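Local atomic coordinates of putative oxygenase (Streptomyces viridochromogenes Tue57, PDB entry 4XAA), a protein that probably acts as an iron- and 2-oxoglutarate-dependent oxygenase of the phytanoyl-CoA dioxygenase family, with a double-stranded beta-helix core that holds a nickel ion here. Residues A[12-15]-A[16-20]; A[40-43]-A[44-47]; A[82-85]-A[86-89]. All coordinates share one frame; numbering follows the deposited sequence.

Contact 1 (A[12-15]-A[16-20])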
loop_
_atom_site.group_PDB
_atom_site.type_symbol
_atom_site.label_atom_id
_atom_site.label_comp_id
_atom_site.label_asym_id
_atom_site.label_seq_id
_atom_site.Cartn_x
_atom_site.Cartn_y
_atom_site.Cartn_z
ATOM N N ILE A 12 1.805 11.931 12.074
ATOM C CA ILE A 12 0.785 12.695 11.362
ATOM C C ILE A 12 1.424 13.943 10.763
ATOM O O ILE A 12 1.098 14.349 9.652
ATOM C CB ILE A 12 -0.401 13.078 12.276
ATOM C CG1 ILE A 12 -1.253 11.847 12.567
ATOM C CG2 ILE A 12 -1.280 14.141 11.618
ATOM C CD1 ILE A 12 -2.313 12.073 13.641
ATOM N N GLU A 13 2.359 14.534 11.495
ATOM C CA GLU A 13 3.054 15.709 11.006
ATOM C C GLU A 13 3.889 15.369 9.781
ATOM O O GLU A 13 3.918 16.130 8.820
ATOM C CB GLU A 13 3.936 16.311 12.098
ATOM C CG GLU A 13 4.520 17.663 11.715
ATOM C CD GLU A 13 3.446 18.721 11.506
ATOM O OE1 GLU A 13 2.551 18.840 12.373
ATOM O OE2 GLU A 13 3.494 19.433 10.480
ATOM N N ARG A 14 4.547 14.214 9.801
ATOM C CA ARG A 14 5.336 13.793 8.649
ATOM C C ARG A 14 4.436 13.471 7.456
ATOM O O ARG A 14 4.814 13.704 6.302
ATOM C CB ARG A 14 6.208 12.583 8.985
ATOM C CG ARG A 14 7.393 12.891 9.888
ATOM C CD ARG A 14 8.441 11.776 9.882
ATOM N NE ARG A 14 7.812 10.465 9.984
ATOM C CZ ARG A 14 7.485 9.876 11.129
ATOM N NH1 ARG A 14 7.748 10.488 12.285
ATOM N NH2 ARG A 14 6.905 8.673 11.113
ATOM N N PHE A 15 3.254 12.926 7.728
ATOM C CA PHE A 15 2.278 12.679 6.668
ATOM C C PHE A 15 1.925 13.996 6.006
ATOM O O PHE A 15 1.885 14.100 4.794
ATOM C CB PHE A 15 1.014 12.011 7.215
ATOM C CG PHE A 15 -0.103 11.930 6.216
ATOM C CD1 PHE A 15 -0.022 11.065 5.127
ATOM C CD2 PHE A 15 -1.249 12.699 6.368
ATOM C CE1 PHE A 15 -1.065 10.983 4.197
ATOM C CE2 PHE A 15 -2.309 12.617 5.436
ATOM C CZ PHE A 15 -2.211 11.765 4.357
ATOM N N ARG A 16 1.679 15.005 6.825
ATOM C CA ARG A 16 1.217 16.285 6.332
ATOM C C ARG A 16 2.321 16.972 5.532
ATOM O O ARG A 16 2.071 17.652 4.544
ATOM C CB ARG A 16 0.765 17.160 7.506
ATOM C CG ARG A 16 -0.143 18.290 7.100
ATOM C CD ARG A 16 -0.335 19.280 8.242
ATOM N NE ARG A 16 0.921 19.865 8.698
ATOM C CZ ARG A 16 1.716 20.637 7.958
ATOM N NH1 ARG A 16 1.407 20.920 6.695
ATOM N NH2 ARG A 16 2.836 21.124 8.479
ATOM N N ARG A 17 3.553 16.768 5.967
ATOM C CA ARG A 17 4.697 17.466 5.401
ATOM C C ARG A 17 5.320 16.725 4.225
ATOM O O ARG A 17 5.505 17.309 3.170
ATOM C CB ARG A 17 5.754 17.693 6.480
ATOM C CG ARG A 17 6.994 18.412 5.994
ATOM C CD ARG A 17 8.046 18.489 7.090
ATOM N NE ARG A 17 7.433 18.700 8.403
ATOM C CZ ARG A 17 6.932 19.861 8.826
ATOM N NH1 ARG A 17 6.963 20.929 8.034
ATOM N NH2 ARG A 17 6.396 19.953 10.038
ATOM N N ASP A 18 5.657 15.451 4.419
ATOM C CA ASP A 18 6.314 14.671 3.375
ATOM C C ASP A 18 5.349 13.885 2.487
ATOM O O ASP A 18 5.757 13.415 1.432
ATOM C CB ASP A 18 7.311 13.693 3.987
ATOM C CG ASP A 18 8.238 14.359 4.944
ATOM O OD1 ASP A 18 8.458 15.570 4.753
ATOM O OD2 ASP A 18 8.731 13.687 5.884
ATOM N N GLY A 19 4.102 13.702 2.932
ATOM C CA GLY A 19 3.111 12.977 2.152
ATOM C C GLY A 19 2.974 11.498 2.466
ATOM O O GLY A 19 2.147 10.812 1.874
ATOM N N PHE A 20 3.781 11.003 3.394
ATOM C CA PHE A 20 3.744 9.592 3.774
ATOM C C PHE A 20 4.262 9.417 5.199
ATOM O O PHE A 20 5.094 10.203 5.640
ATOM C CB PHE A 20 4.588 8.754 2.810
ATOM C CG PHE A 20 6.052 9.093 2.846
ATOM C CD1 PHE A 20 6.546 10.166 2.126
ATOM C CD2 PHE A 20 6.932 8.346 3.613
ATOM C CE1 PHE A 20 7.898 10.488 2.162
ATOM C CE2 PHE A 20 8.289 8.664 3.655
ATOM C CZ PHE A 20 8.772 9.735 2.933
HETATM O O HOH W 1 7.560 10.162 7.198
#

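Contact 2 (A[40-43]-A[44-47])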
loop_
_atom_site.group_PDB
_atom_site.type_symbol
_atom_site.label_atom_id
_atom_site.label_comp_id
_atom_site.label_asym_id
_atom_site.label_seq_id
_atom_site.Cartn_x
_atom_site.Cartn_y
_atom_site.Cartn_z
ATOM N N GLU A 40 -2.492 -15.195 1.976
ATOM C CA GLU A 40 -1.801 -16.331 1.389
ATOM C C GLU A 40 -2.790 -17.279 0.736
ATOM O O GLU A 40 -2.549 -17.764 -0.372
ATOM C CB GLU A 40 -0.976 -17.072 2.439
ATOM C CG GLU A 40 0.177 -16.253 2.999
ATOM C CD GLU A 40 1.057 -17.063 3.940
ATOM O OE1 GLU A 40 1.092 -18.304 3.776
ATOM O OE2 GLU A 40 1.706 -16.468 4.838
ATOM N N ARG A 41 -3.916 -17.527 1.397
ATOM C CA ARG A 41 -4.933 -18.382 0.796
ATOM C C ARG A 41 -5.418 -17.828 -0.549
ATOM O O ARG A 41 -5.746 -18.580 -1.464
ATOM C CB ARG A 41 -6.114 -18.561 1.738
ATOM C CG ARG A 41 -7.137 -19.555 1.220
ATOM C CD ARG A 41 -8.003 -20.083 2.347
ATOM N NE ARG A 41 -9.112 -19.189 2.647
ATOM C CZ ARG A 41 -9.122 -18.325 3.653
ATOM N NH1 ARG A 41 -8.076 -18.246 4.464
ATOM N NH2 ARG A 41 -10.186 -17.548 3.849
ATOM N N LEU A 42 -5.449 -16.509 -0.668
ATOM C CA LEU A 42 -5.829 -15.896 -1.916
ATOM C C LEU A 42 -4.752 -16.155 -2.953
ATOM O O LEU A 42 -5.051 -16.453 -4.120
ATOM C CB LEU A 42 -6.043 -14.397 -1.739
ATOM C CG LEU A 42 -7.341 -14.003 -1.051
ATOM C CD1 LEU A 42 -7.337 -12.514 -0.817
ATOM C CD2 LEU A 42 -8.523 -14.422 -1.899
ATOM N N ILE A 43 -3.499 -16.050 -2.511
ATOM C CA ILE A 43 -2.371 -16.099 -3.421
ATOM C C ILE A 43 -2.141 -17.513 -3.917
ATOM O O ILE A 43 -1.900 -17.719 -5.098
ATOM C CB ILE A 43 -1.093 -15.564 -2.772
ATOM C CG1 ILE A 43 -1.199 -14.057 -2.538
ATOM C CG2 ILE A 43 0.102 -15.802 -3.660
ATOM C CD1 ILE A 43 -0.230 -13.548 -1.478
ATOM N N THR A 44 -2.233 -18.492 -3.028
ATOM C CA THR A 44 -1.971 -19.871 -3.423
ATOM C C THR A 44 -2.960 -20.391 -4.461
ATOM O O THR A 44 -2.653 -21.344 -5.166
ATOM C CB THR A 44 -1.999 -20.839 -2.225
ATOM O OG1 THR A 44 -3.338 -20.953 -1.750
ATOM C CG2 THR A 44 -1.105 -20.358 -1.111
ATOM N N ARG A 45 -4.141 -19.790 -4.559
ATOM C CA ARG A 45 -5.104 -20.214 -5.581
ATOM C C ARG A 45 -4.573 -19.883 -6.963
ATOM O O ARG A 45 -4.711 -20.655 -7.908
ATOM C CB ARG A 45 -6.463 -19.557 -5.374
ATOM C CG ARG A 45 -7.216 -20.111 -4.193
ATOM C CD ARG A 45 -8.376 -19.212 -3.808
ATOM N NE ARG A 45 -9.075 -19.724 -2.637
ATOM C CZ ARG A 45 -10.039 -19.073 -1.994
ATOM N NH1 ARG A 45 -10.424 -17.869 -2.398
ATOM N NH2 ARG A 45 -10.617 -19.627 -0.944
ATOM N N PHE A 46 -3.957 -18.717 -7.069
ATOM C CA PHE A 46 -3.327 -18.332 -8.302
ATOM C C PHE A 46 -2.098 -19.189 -8.562
ATOM O O PHE A 46 -1.965 -19.821 -9.615
ATOM C CB PHE A 46 -2.929 -16.859 -8.266
ATOM C CG PHE A 46 -2.303 -16.385 -9.538
ATOM C CD1 PHE A 46 -0.944 -16.534 -9.756
ATOM C CD2 PHE A 46 -3.079 -15.794 -10.527
ATOM C CE1 PHE A 46 -0.375 -16.110 -10.936
ATOM C CE2 PHE A 46 -2.508 -15.363 -11.694
ATOM C CZ PHE A 46 -1.151 -15.524 -11.899
ATOM N N THR A 47 -1.197 -19.186 -7.590
ATOM C CA THR A 47 0.134 -19.739 -7.771
ATOM C C THR A 47 0.142 -21.254 -7.837
ATOM O O THR A 47 0.870 -21.842 -8.626
ATOM C CB THR A 47 1.060 -19.328 -6.636
ATOM O OG1 THR A 47 0.607 -19.938 -5.423
ATOM C CG2 THR A 47 1.081 -17.815 -6.480
#

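Contact 3 (A[82-85]-A[86-89])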
loop_
_atom_site.group_PDB
_atom_site.type_symbol
_atom_site.label_atom_id
_atom_site.label_comp_id
_atom_site.label_asym_id
_atom_site.label_seq_id
_atom_site.Cartn_x
_atom_site.Cartn_y
_atom_site.Cartn_z
ATOM N N PRO A 82 -13.681 -15.854 6.797
ATOM C CA PRO A 82 -13.987 -14.680 7.625
ATOM C C PRO A 82 -12.836 -13.685 7.823
ATOM O O PRO A 82 -13.085 -12.624 8.386
ATOM C CB PRO A 82 -14.371 -15.311 8.961
ATOM C CG PRO A 82 -13.487 -16.514 9.035
ATOM C CD PRO A 82 -13.393 -17.043 7.622
ATOM N N GLU A 83 -11.622 -14.005 7.382
ATOM C CA GLU A 83 -10.491 -13.089 7.533
ATOM C C GLU A 83 -10.725 -11.742 6.861
ATOM O O GLU A 83 -10.285 -10.705 7.368
ATOM C CB GLU A 83 -9.213 -13.709 6.976
ATOM C CG GLU A 83 -8.711 -14.881 7.779
ATOM C CD GLU A 83 -9.213 -16.194 7.246
ATOM O OE1 GLU A 83 -10.281 -16.204 6.599
ATOM O OE2 GLU A 83 -8.523 -17.215 7.451
ATOM N N ARG A 84 -11.414 -11.766 5.726
ATOM C CA ARG A 84 -11.765 -10.557 4.981
ATOM C C ARG A 84 -12.453 -9.498 5.850
ATOM O O ARG A 84 -12.291 -8.294 5.638
ATOM C CB ARG A 84 -12.673 -10.924 3.801
ATOM C CG ARG A 84 -13.169 -9.746 2.974
ATOM C CD ARG A 84 -14.179 -10.209 1.904
ATOM N NE ARG A 84 -15.506 -10.448 2.466
ATOM C CZ ARG A 84 -16.508 -11.040 1.817
ATOM N NH1 ARG A 84 -16.343 -11.472 0.566
ATOM N NH2 ARG A 84 -17.680 -11.197 2.425
ATOM N N ASP A 85 -13.222 -9.950 6.830
ATOM C CA ASP A 85 -13.927 -9.039 7.723
ATOM C C ASP A 85 -12.968 -8.109 8.438
ATOM O O ASP A 85 -13.339 -6.993 8.806
ATOM C CB ASP A 85 -14.749 -9.831 8.738
ATOM C CG ASP A 85 -15.714 -10.791 8.071
ATOM O OD1 ASP A 85 -16.315 -10.413 7.037
ATOM O OD2 ASP A 85 -15.859 -11.928 8.569
ATOM N N LEU A 86 -11.726 -8.560 8.616
ATOM C CA LEU A 86 -10.723 -7.750 9.302
ATOM C C LEU A 86 -10.371 -6.487 8.524
ATOM O O LEU A 86 -9.871 -5.528 9.107
ATOM C CB LEU A 86 -9.460 -8.562 9.571
ATOM C CG LEU A 86 -9.613 -9.571 10.696
ATOM C CD1 LEU A 86 -8.432 -10.506 10.733
ATOM C CD2 LEU A 86 -9.776 -8.816 12.003
ATOM N N LEU A 87 -10.656 -6.479 7.219
ATOM C CA LEU A 87 -10.481 -5.264 6.418
ATOM C C LEU A 87 -11.251 -4.095 6.998
ATOM O O LEU A 87 -10.921 -2.932 6.753
ATOM C CB LEU A 87 -10.952 -5.468 4.984
ATOM C CG LEU A 87 -10.279 -6.523 4.129
ATOM C CD1 LEU A 87 -11.071 -6.605 2.829
ATOM C CD2 LEU A 87 -8.814 -6.175 3.886
ATOM N N HIS A 88 -12.284 -4.418 7.771
ATOM C CA HIS A 88 -13.261 -3.425 8.186
ATOM C C HIS A 88 -13.217 -3.129 9.670
ATOM O O HIS A 88 -14.163 -2.554 10.217
ATOM C CB HIS A 88 -14.639 -3.902 7.761
ATOM C CG HIS A 88 -14.657 -4.415 6.355
ATOM N ND1 HIS A 88 -14.425 -3.601 5.266
ATOM C CD2 HIS A 88 -14.828 -5.665 5.860
ATOM C CE1 HIS A 88 -14.472 -4.325 4.163
ATOM N NE2 HIS A 88 -14.715 -5.579 4.494
ATOM N N ARG A 89 -12.121 -3.527 10.313
ATOM C CA ARG A 89 -11.860 -3.116 11.687
ATOM C C ARG A 89 -11.934 -1.602 11.721
ATOM O O ARG A 89 -11.488 -0.923 10.799
ATOM C CB ARG A 89 -10.490 -3.600 12.192
ATOM C CG ARG A 89 -10.341 -5.106 12.329
ATOM C CD ARG A 89 -11.237 -5.672 13.425
ATOM N NE ARG A 89 -10.907 -5.120 14.735
ATOM C CZ ARG A 89 -11.800 -4.907 15.694
ATOM N NH1 ARG A 89 -13.075 -5.208 15.484
ATOM N NH2 ARG A 89 -11.425 -4.393 16.862
#

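Contact 1 (A[12-15]-A[16-20])
A single carboxylate oxygen, OE2 of E13, draws in two arginines from the next turn of the helix, R16 and R17. The shorter salt bridge runs from OE2 to NH2 of R16 at 2.7 Å, reaching the oxygen nearly along its C-O axis, while NE of R16 adds a weak second bond to the same oxygen. R16 lies alongside E13 and points the same way, yet its guanidinium is turned 66° from the carboxylate. R17 comes across E13 obliquely, its plane only 32° from the carboxylate, and closes the network with NH2 at 3.0 Å from OE2 of E13. E13 reaches forward along the helix to both, i to i+3 and i to i+4, because CG stands anti to the backbone N (chi1 -171°) and the chain then bends at chi2.

Helix 8-18 ends just beyond this cluster. The carbonyl of R14 receives D18 N at 2.7 Å, and G19 N bonds weakly to O of F15. G19 has a positive phi, where a CB would be jammed against the preceding carbonyl. One water then bridges the turn, accepting from NE of R14 at 2.8 Å in the guanidinium plane and donating to O of F20. On the helix's inner side F15 packs on V189 and D191 of strand 186-191 and on R134, while G19 pairs with D191 through the backbone.

With two cationic partners on one oxygen, E13 would probably be stabilised as a carboxylate, and would offset part of the positive charge of the two exposed arginines.

Contact 2 (A[40-43]-A[44-47])
E40 meets T44 one turn further along helix 29-47: its carbonyl oxygen accepts T44 N at 2.8 Å in a nearly straight bond, and CG2 of T44 presses on the same oxygen at 3.1 Å. The carboxylate of E40 pairs with K36, with R208 a long, weak second partner.

R41 offers its carbonyl to the hydroxyl of T44, OG1 standing 3.4 Å from O of R41 in a weak bond. That hydroxyl sits between the backbone N and the carbonyl carbon (chi1 69°), which turns it back toward the preceding turn. The side chain of R41 runs alongside R45, both pointing the same way. CG of R41 lies over one face of the R45 guanidinium, whereas NH2 of R45 comes to the edge of the R41 guanidinium, 3.9 Å from NE of R41. The two planes stand 78° apart. These like charges are drawn to different acceptors: R41 makes a salt bridge with E83, and R45 gives NH1 to the carbonyl of D79.

L42 follows, its CD2 passing obliquely 4.0 Å from NH1 of R45, while the leucine packs on L75 and W80.

I43 turns inward against L69, L111 and L113 of the main sheet. Its carbonyl takes T47 N at 3.0 Å in the carbonyl plane, and its CG2 meets CG2 of T47 at 3.6 Å. Beside it F46 packs on Y56 and N58 and has a cation-pi contact with R52.

These two turns set I43 and F46 against the sheet and carry the R41 and R45 pair on another side, where E83 probably balances R41 while the D79 carbonyl only solvates R45.

Contact 3 (A[82-85]-A[86-89])
R84 and L87 cross at an angle, with CG of the arginine 3.8 Å from CD1 of the leucine. The aliphatic part of R84 makes this contact; its polar end bends away at chi3 to give NH1 to the carbonyl of Q78. L87 also lays CG over the backbone, 3.1 Å from O of R84, and its branches settle among L75, E76 and W80.

The imidazole of H88 has CB of L87 3.7 Å above its plane, over the ring centre, in a contact between immediate neighbours. The ring also meets Y109 with planes about 70° apart. L86 leans over the preceding turn, its CB 3.2 Å from O of E83, and packs on R34 and L35 of helix 29-47.

The backbone forms a short 3-10 turn of i to i+3 bonds. L86 N reaches O of E83 at 2.9 Å, L87 N reaches O of R84 at 2.9 Å, and H88 N reaches O of D85 at 3.0 Å. In each case the donor stands about 50° out of the carbonyl plane, consistent with the tight winding of a 3-10 helix.

The polar ends of R84, E83 and R89 find their partners outside the turn, E83 balancing an arginine of helix 29-47 and R89 pairing with E91, while the two leucines supply its apolar grip on the surrounding fold.

In the fold
From the N terminus the chain first forms contact 1, where helix 8-18 ends and leads into strand 20-25, an outermost strand of the main sheet. Contact 2 follows on the last turns of helix 29-47, on the opposite side of the chain's centre, with about 34 Å between the two centres. Contact 3 comes later, in the connection from strand 68-72 to helix 90-100. Each is local, closing a turn within continuous chain, so the three run in series and none nests or crosses. Contacts 2 and 3 nevertheless meet through the R41 to E83 salt bridge, which ties the C-terminal part of helix 29-47 to the 3-10 turn.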